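Local structure of periplasmic divalent cation tolerance protein (Thermotoga maritima, 1VHF) at residues Pro11-Glu14 against Lys15-Ile19; Lys73-Tyr77 against Glu78-Ile82; Thr92-Met95 against Asn96-Glu100. The protein is probably involved in resistance toward heavy metals, belongs to the CutA family and assembles as a homotrimer. All coordinates share one frame; numbering follows the deposited sequence.

Contact 1: Pro11-Glu14 against Lys15-Ile19; sequences PNEE and KALEI
Asn-12 OD1 accepts from Lys-15 N over 2.8 Å, with the donor lying nearly on the extension of the amide C=O bond. This is an N-cap bond: Asn-12 sits just ahead of helix 13-25, and its side-chain oxygen takes up an N-H of the first turn. The torsion explains the reach, for CG is set between the backbone N and the carbonyl carbon (chi1 55°), which folds the amide back over the start of the helix. The same oxygen comes within 3.4 Å of Lys-15 CB.

Behind the cap the regular backbone pattern takes over. Asn-12 O receives Ala-16 N at 3.3 Å, a long bond, whereas Leu-17 N meets Glu-13 O at 2.9 Å and at 173°, close to straight. Glu-14 O closes the next turn with Glu-18 N. Outside this backbone core, the extended chain of Glu-13 passes obliquely by Leu-17, whose CD1 lies 4.0 Å from Glu-13 CG.

The Lys-15 chain kinks twice beyond CG, which brings NZ to 2.9 Å from Glu-18 OE1, a salt bridge made on the syn side of the carboxylate but 32° out of its plane. Further out, Ala-16 leans on Phe-10 and Trp-53 of the sheet, and Ile-19 on Phe-10, Leu-71 and Leu-74. An Asn N-cap followed by an i to i+3 salt bridge thus begins the first helix of a ferredoxin-like CutA fold, directly after strand 3-10.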
loop_
_atom_site.group_PDB
_atom_site.type_symbol
_atom_site.label_atom_id
_atom_site.label_comp_id
_atom_site.label_asym_id
_atom_site.label_seq_id
_atom_site.Cartn_x
_atom_site.Cartn_y
_atom_site.Cartn_z
ATOM N N PRO A 11 -9.760 3.004 5.939
ATOM C CA PRO A 11 -10.703 3.833 6.669
ATOM C C PRO A 11 -10.157 4.579 7.839
ATOM O O PRO A 11 -10.823 5.559 8.258
ATOM C CB PRO A 11 -11.762 2.827 7.150
ATOM C CG PRO A 11 -11.049 1.522 7.186
ATOM C CD PRO A 11 -10.061 1.574 6.039
ATOM N N ASN A 12 -9.058 4.168 8.431
ATOM C CA ASN A 12 -8.498 4.831 9.586
ATOM C C ASN A 12 -7.023 4.547 9.741
ATOM O O ASN A 12 -6.486 3.703 9.000
ATOM C CB ASN A 12 -9.325 4.493 10.827
ATOM C CG ASN A 12 -9.434 2.984 11.028
ATOM O OD1 ASN A 12 -8.407 2.313 11.163
ATOM N ND2 ASN A 12 -10.636 2.451 11.004
ATOM N N GLU A 13 -6.362 5.215 10.667
ATOM C CA GLU A 13 -4.933 5.076 10.876
ATOM C C GLU A 13 -4.595 3.689 11.404
ATOM O O GLU A 13 -3.662 3.044 10.920
ATOM C CB GLU A 13 -4.377 6.154 11.825
ATOM C CG GLU A 13 -2.855 6.170 11.940
ATOM C CD GLU A 13 -2.267 7.148 12.933
ATOM O OE1 GLU A 13 -3.032 7.969 13.463
ATOM O OE2 GLU A 13 -1.030 7.133 13.169
ATOM N N GLU A 14 -5.421 3.206 12.325
ATOM C CA GLU A 14 -5.143 1.895 12.930
ATOM C C GLU A 14 -5.159 0.785 11.895
ATOM O O GLU A 14 -4.254 -0.057 11.913
ATOM C CB GLU A 14 -6.229 1.648 14.001
ATOM C CG GLU A 14 -6.064 2.558 15.211
ATOM C CD GLU A 14 -6.390 4.019 15.043
ATOM O OE1 GLU A 14 -7.161 4.452 14.162
ATOM O OE2 GLU A 14 -5.831 4.820 15.861
ATOM N N LYS A 15 -6.085 0.819 10.956
ATOM C CA LYS A 15 -6.143 -0.231 9.929
ATOM C C LYS A 15 -4.957 -0.128 8.966
ATOM O O LYS A 15 -4.387 -1.148 8.596
ATOM C CB LYS A 15 -7.441 -0.216 9.162
ATOM C CG LYS A 15 -7.622 -1.366 8.186
ATOM C CD LYS A 15 -7.380 -2.716 8.883
ATOM C CE LYS A 15 -8.551 -3.054 9.797
ATOM N NZ LYS A 15 -8.539 -4.542 10.105
ATOM N N ALA A 16 -4.570 1.098 8.613
ATOM C CA ALA A 16 -3.414 1.212 7.720
ATOM C C ALA A 16 -2.164 0.659 8.382
ATOM O O ALA A 16 -1.350 -0.060 7.741
ATOM C CB ALA A 16 -3.217 2.675 7.322
ATOM N N LEU A 17 -1.933 1.063 9.635
ATOM C CA LEU A 17 -0.744 0.608 10.343
ATOM C C LEU A 17 -0.788 -0.906 10.631
ATOM O O LEU A 17 0.283 -1.502 10.526
ATOM C CB LEU A 17 -0.526 1.365 11.666
ATOM C CG LEU A 17 -0.446 2.881 11.562
ATOM C CD1 LEU A 17 -0.034 3.442 12.936
ATOM C CD2 LEU A 17 0.468 3.381 10.483
ATOM N N GLU A 18 -1.971 -1.441 10.943
ATOM C CA GLU A 18 -2.013 -2.903 11.239
ATOM C C GLU A 18 -1.716 -3.684 9.975
ATOM O O GLU A 18 -0.976 -4.676 10.013
ATOM C CB GLU A 18 -3.429 -3.209 11.739
ATOM C CG GLU A 18 -3.751 -4.678 11.983
ATOM C CD GLU A 18 -5.211 -5.040 11.872
ATOM O OE1 GLU A 18 -6.130 -4.210 11.770
ATOM O OE2 GLU A 18 -5.539 -6.265 11.929
ATOM N N ILE A 19 -2.279 -3.245 8.833
ATOM C CA ILE A 19 -2.028 -3.983 7.577
ATOM C C ILE A 19 -0.576 -3.839 7.184
ATOM O O ILE A 19 0.077 -4.807 6.770
ATOM C CB ILE A 19 -3.040 -3.507 6.524
ATOM C CG1 ILE A 19 -4.409 -4.099 6.933
ATOM C CG2 ILE A 19 -2.627 -3.965 5.144
ATOM C CD1 ILE A 19 -5.548 -3.555 6.090
#

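Contact 2: Lys73-Tyr77 against Glu78-Ile82; sequences KLHPY and ETPAI
A local turn contact, built on a proline set over a histidine ring, shapes the link from helix 64-74 to strand 82-86, the last strand of the antiparallel sheet in this ferredoxin-like CutA fold. His-75 is the first residue to leave helical backbone angles, and from there the chain loops round so that Pro-80 returns to it. The evidence for a CH-pi contact is direct: Pro-80 CB stands 3.4 Å from the centroid of the His-75 ring and 6° off the ring normal. Its distances to the five ring atoms are correspondingly even, with His-75 CD2 at 3.5 Å and ND1 at 3.7 Å from Pro-80 CB. Pro-80 CG lies off-centre, nearest His-75 CG and CD2.

Bonds at the edge fix the rotation of that ring, and both of its nitrogens take part. NE2 is bonded to Ser-8 OG of strand 3-10 and weakly to Thr-9 O. The ring of Phe-10 also meets the imidazole, with a small angle between their planes.

Tyr-77 forms the flank of the turn. Its CB is 4.2 Å from Pro-80 CB, while the Tyr-77 ring runs on past the turn, and its OH is hydrogen-bonded to Glu-52 OE2. Pro-80 CA comes near the ring's edge, and Tyr-77 O packs 3.4 Å from Pro-80 CD. In the bond that ties the histidine to its own loop, Tyr-77 N lies 3.1 Å from His-75 ND1, 7° out of the imidazole plane, with an N-H...N angle of 162°.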
loop_
_atom_site.group_PDB
_atom_site.type_symbol
_atom_site.label_atom_id
_atom_site.label_comp_id
_atom_site.label_asym_id
_atom_site.label_seq_id
_atom_site.Cartn_x
_atom_site.Cartn_y
_atom_site.Cartn_z
ATOM N N LYS A 73 -6.911 -9.405 0.539
ATOM C CA LYS A 73 -7.470 -10.253 1.582
ATOM C C LYS A 73 -7.495 -9.677 2.954
ATOM O O LYS A 73 -8.291 -10.134 3.820
ATOM C CB LYS A 73 -6.762 -11.632 1.541
ATOM C CG LYS A 73 -7.313 -12.407 0.342
ATOM C CD LYS A 73 -6.594 -13.738 0.114
ATOM C CE LYS A 73 -7.135 -14.343 -1.166
ATOM N NZ LYS A 73 -6.472 -15.591 -1.614
ATOM N N LEU A 74 -6.644 -8.708 3.283
ATOM C CA LEU A 74 -6.645 -8.048 4.570
ATOM C C LEU A 74 -7.477 -6.748 4.549
ATOM O O LEU A 74 -7.746 -6.170 5.593
ATOM C CB LEU A 74 -5.197 -7.656 4.960
ATOM C CG LEU A 74 -4.238 -8.821 5.234
ATOM C CD1 LEU A 74 -2.803 -8.329 5.367
ATOM C CD2 LEU A 74 -4.661 -9.552 6.514
ATOM N N HIS A 75 -7.950 -6.372 3.360
ATOM C CA HIS A 75 -8.568 -5.029 3.301
ATOM C C HIS A 75 -9.939 -4.945 3.877
ATOM O O HIS A 75 -10.786 -5.802 3.557
ATOM C CB HIS A 75 -8.600 -4.625 1.782
ATOM C CG HIS A 75 -8.322 -3.152 1.665
ATOM N ND1 HIS A 75 -9.243 -2.220 2.068
ATOM C CD2 HIS A 75 -7.234 -2.466 1.224
ATOM C CE1 HIS A 75 -8.748 -1.002 1.871
ATOM N NE2 HIS A 75 -7.508 -1.128 1.369
ATOM N N PRO A 76 -10.277 -3.887 4.604
ATOM C CA PRO A 76 -11.639 -3.748 5.107
ATOM C C PRO A 76 -12.605 -3.416 3.989
ATOM O O PRO A 76 -13.846 -3.578 4.139
ATOM C CB PRO A 76 -11.573 -2.613 6.108
ATOM C CG PRO A 76 -10.335 -1.845 5.769
ATOM C CD PRO A 76 -9.389 -2.816 5.084
ATOM N N TYR A 77 -12.166 -2.816 2.889
ATOM C CA TYR A 77 -13.009 -2.456 1.755
ATOM C C TYR A 77 -13.194 -3.608 0.772
ATOM O O TYR A 77 -12.265 -4.394 0.456
ATOM C CB TYR A 77 -12.490 -1.252 0.951
ATOM C CG TYR A 77 -12.299 0.043 1.696
ATOM C CD1 TYR A 77 -12.927 0.395 2.868
ATOM C CD2 TYR A 77 -11.437 0.966 1.110
ATOM C CE1 TYR A 77 -12.730 1.620 3.482
ATOM C CE2 TYR A 77 -11.212 2.191 1.705
ATOM C CZ TYR A 77 -11.832 2.501 2.882
ATOM O OH TYR A 77 -11.614 3.731 3.473
ATOM N N GLU A 78 -14.420 -3.706 0.243
ATOM C CA GLU A 78 -14.721 -4.775 -0.697
ATOM C C GLU A 78 -14.021 -4.656 -2.024
ATOM O O GLU A 78 -13.468 -5.607 -2.584
ATOM C CB GLU A 78 -16.258 -4.796 -0.894
ATOM C CG GLU A 78 -16.650 -5.904 -1.857
ATOM C CD GLU A 78 -18.150 -5.957 -2.118
ATOM O OE1 GLU A 78 -18.898 -5.266 -1.414
ATOM O OE2 GLU A 78 -18.530 -6.704 -3.039
ATOM N N THR A 79 -13.887 -3.399 -2.493
ATOM C CA THR A 79 -13.232 -3.110 -3.777
ATOM C C THR A 79 -12.259 -1.958 -3.493
ATOM O O THR A 79 -12.491 -0.788 -3.823
ATOM C CB THR A 79 -14.237 -2.659 -4.845
ATOM O OG1 THR A 79 -15.230 -3.741 -4.900
ATOM C CG2 THR A 79 -13.615 -2.492 -6.195
ATOM N N PRO A 80 -11.130 -2.304 -2.894
ATOM C CA PRO A 80 -10.180 -1.273 -2.525
ATOM C C PRO A 80 -9.402 -0.714 -3.693
ATOM O O PRO A 80 -9.248 -1.360 -4.722
ATOM C CB PRO A 80 -9.206 -2.052 -1.594
ATOM C CG PRO A 80 -9.202 -3.420 -2.194
ATOM C CD PRO A 80 -10.684 -3.668 -2.483
ATOM N N ALA A 81 -8.907 0.521 -3.471
ATOM C CA ALA A 81 -7.989 1.076 -4.463
ATOM C C ALA A 81 -6.641 0.358 -4.236
ATOM O O ALA A 81 -6.073 0.400 -3.132
ATOM C CB ALA A 81 -7.719 2.549 -4.170
ATOM N N ILE A 82 -6.159 -0.378 -5.203
ATOM C CA ILE A 82 -4.831 -0.965 -5.154
ATOM C C ILE A 82 -4.209 -0.741 -6.525
ATOM O O ILE A 82 -4.784 -1.129 -7.539
ATOM C CB ILE A 82 -4.795 -2.456 -4.810
ATOM C CG1 ILE A 82 -5.526 -2.773 -3.498
ATOM C CG2 ILE A 82 -3.340 -2.907 -4.723
ATOM C CD1 ILE A 82 -5.604 -4.284 -3.229
#

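Contact 3: Thr92-Met95 against Asn96-Glu100; sequences TEYM and NWLRE
Tyr-94 and Leu-98 meet at the apolar centre, one turn apart on helix 92-101, the C-terminal helix of this CutA chain with its ferredoxin-like fold. Leu-98 CG lies over a face of the phenol ring, 4.1 Å from the centroid and 26° off the normal, a CH-pi contact. The leucine's CD1 is closer to the ring atoms, 3.5 Å from Tyr-94 CE2. Trp-97 runs alongside the tyrosine and points the same way, since both side chains leave with CG anti to the backbone N (chi1 -175° for Tyr-94). The two ring planes differ in tilt by 26° and are displaced along one another: the centroids of the Tyr-94 ring and the six-membered Trp-97 ring are 5.4 Å apart, so overlap is slight. The closest approach is at Tyr-94 CE1, 3.7 Å from both CE3 and CZ3 of Trp-97.

Selenomethionine Met-95 extends this apolar patch. Its chain, bent at chi2 and chi3, runs crosswise to Leu-98 and brings CE to 4.0 Å from Leu-98 CB. Both residues touch Leu-3 of strand 3-10, while Tyr-94 and Trp-97 touch Cys-31 of strand 31-43, so side chains of the helix reach two strands of the sheet.

Four successive i to i+4 backbone bonds hold the helix beneath, among them Leu-98 N to Tyr-94 O at 2.9 Å. Toward the polar edge, the OH of Tyr-94 has a weak hydrogen bond with Lys-58 NZ. Arg-99 lies roughly perpendicular to Met-95, its guanidinium NH2 3.3 Å from Met-95 CG.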
loop_
_atom_site.group_PDB
_atom_site.type_symbol
_atom_site.label_atom_id
_atom_site.label_comp_id
_atom_site.label_asym_id
_atom_site.label_seq_id
_atom_site.Cartn_x
_atom_site.Cartn_y
_atom_site.Cartn_z
ATOM N N THR A 92 21.368 3.164 -5.237
ATOM C CA THR A 92 21.827 1.778 -5.190
ATOM C C THR A 92 21.792 1.154 -3.816
ATOM O O THR A 92 21.236 0.040 -3.698
ATOM C CB THR A 92 23.269 1.681 -5.748
ATOM O OG1 THR A 92 23.187 2.096 -7.128
ATOM C CG2 THR A 92 23.778 0.250 -5.705
ATOM N N GLU A 93 22.329 1.816 -2.815
ATOM C CA GLU A 93 22.392 1.250 -1.459
ATOM C C GLU A 93 21.000 0.998 -0.903
ATOM O O GLU A 93 20.739 0.041 -0.160
ATOM C CB GLU A 93 23.178 2.174 -0.538
ATOM C CG GLU A 93 24.675 2.252 -0.851
ATOM C CD GLU A 93 25.010 3.454 -1.703
ATOM O OE1 GLU A 93 24.280 3.777 -2.671
ATOM O OE2 GLU A 93 26.047 4.115 -1.432
ATOM N N TYR A 94 20.043 1.866 -1.262
ATOM C CA TYR A 94 18.677 1.659 -0.770
ATOM C C TYR A 94 18.032 0.498 -1.503
ATOM O O TYR A 94 17.289 -0.278 -0.893
ATOM C CB TYR A 94 17.874 2.971 -0.979
ATOM C CG TYR A 94 16.474 2.899 -0.382
ATOM C CD1 TYR A 94 16.347 2.896 1.000
ATOM C CD2 TYR A 94 15.336 2.896 -1.152
ATOM C CE1 TYR A 94 15.112 2.817 1.614
ATOM C CE2 TYR A 94 14.079 2.807 -0.549
ATOM C CZ TYR A 94 13.990 2.784 0.814
ATOM O OH TYR A 94 12.753 2.734 1.451
HETATM N N MSE A 95 18.302 0.366 -2.800
HETATM C CA MSE A 95 17.745 -0.729 -3.579
HETATM C C MSE A 95 18.289 -2.061 -3.002
HETATM O O MSE A 95 17.522 -3.007 -2.948
HETATM C CB MSE A 95 18.126 -0.675 -5.043
HETATM C CG MSE A 95 17.486 -1.748 -5.921
HETATM SE SE MSE A 95 15.592 -1.487 -6.167
HETATM C CE MSE A 95 14.943 -3.038 -5.259
ATOM N N ASN A 96 19.557 -2.038 -2.583
ATOM C CA ASN A 96 20.083 -3.310 -2.014
ATOM C C ASN A 96 19.401 -3.635 -0.699
ATOM O O ASN A 96 19.079 -4.791 -0.405
ATOM C CB ASN A 96 21.580 -3.162 -1.762
ATOM C CG ASN A 96 22.417 -3.038 -3.019
ATOM O OD1 ASN A 96 22.032 -3.503 -4.089
ATOM N ND2 ASN A 96 23.583 -2.425 -2.882
ATOM N N TRP A 97 19.159 -2.624 0.135
ATOM C CA TRP A 97 18.479 -2.837 1.409
ATOM C C TRP A 97 17.054 -3.354 1.143
ATOM O O TRP A 97 16.591 -4.290 1.797
ATOM C CB TRP A 97 18.438 -1.531 2.195
ATOM C CG TRP A 97 17.587 -1.622 3.431
ATOM C CD1 TRP A 97 17.937 -2.193 4.622
ATOM C CD2 TRP A 97 16.204 -1.273 3.550
ATOM N NE1 TRP A 97 16.883 -2.150 5.509
ATOM C CE2 TRP A 97 15.812 -1.568 4.867
ATOM C CE3 TRP A 97 15.276 -0.683 2.675
ATOM C CZ2 TRP A 97 14.531 -1.351 5.381
ATOM C CZ3 TRP A 97 14.019 -0.392 3.206
ATOM C CH2 TRP A 97 13.645 -0.784 4.495
ATOM N N LEU A 98 16.377 -2.770 0.160
ATOM C CA LEU A 98 15.012 -3.195 -0.167
ATOM C C LEU A 98 14.968 -4.660 -0.596
ATOM O O LEU A 98 14.152 -5.460 -0.133
ATOM C CB LEU A 98 14.487 -2.337 -1.336
ATOM C CG LEU A 98 14.055 -0.902 -1.061
ATOM C CD1 LEU A 98 13.752 -0.186 -2.390
ATOM C CD2 LEU A 98 12.845 -0.794 -0.157
ATOM N N ARG A 99 15.853 -5.000 -1.527
ATOM C CA ARG A 99 15.940 -6.359 -2.064
ATOM C C ARG A 99 16.286 -7.349 -0.966
ATOM O O ARG A 99 15.677 -8.425 -0.907
ATOM C CB ARG A 99 16.978 -6.366 -3.175
ATOM C CG ARG A 99 17.241 -7.688 -3.870
ATOM C CD ARG A 99 18.406 -7.479 -4.853
ATOM N NE ARG A 99 18.007 -6.544 -5.902
ATOM C CZ ARG A 99 18.706 -5.480 -6.279
ATOM N NH1 ARG A 99 19.854 -5.186 -5.689
ATOM N NH2 ARG A 99 18.231 -4.718 -7.264
ATOM N N GLU A 100 17.240 -7.035 -0.107
ATOM C CA GLU A 100 17.619 -7.948 0.968
ATOM C C GLU A 100 16.507 -8.146 1.965
ATOM O O GLU A 100 16.280 -9.283 2.398
ATOM C CB GLU A 100 18.928 -7.489 1.610
ATOM C CG GLU A 100 20.092 -7.554 0.609
ATOM C CD GLU A 100 20.474 -8.994 0.299
ATOM O OE1 GLU A 100 20.943 -9.682 1.226
ATOM O OE2 GLU A 100 20.263 -9.444 -0.845
#

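Contacts 1 and 2 are surface neighbours, their centres about 12 Å apart, and they touch: Pro-76 CG lies 3.4 Å from Pro-11 CD, and Lys-15 packs on the same proline. The start of helix 13-25 and the exit of helix 64-74 therefore share one region beside strand 3-10. Contact 3 is partly buried and separate, with nearest atoms about 17 Å from contact 2 and on the opposite side of the chain's centre. Chemistry follows place: polar capping and a salt bridge in contact 1, a loop ordered by imidazole bonds and a proline in contact 2, and mostly apolar and aromatic packing along one helix in contact 3.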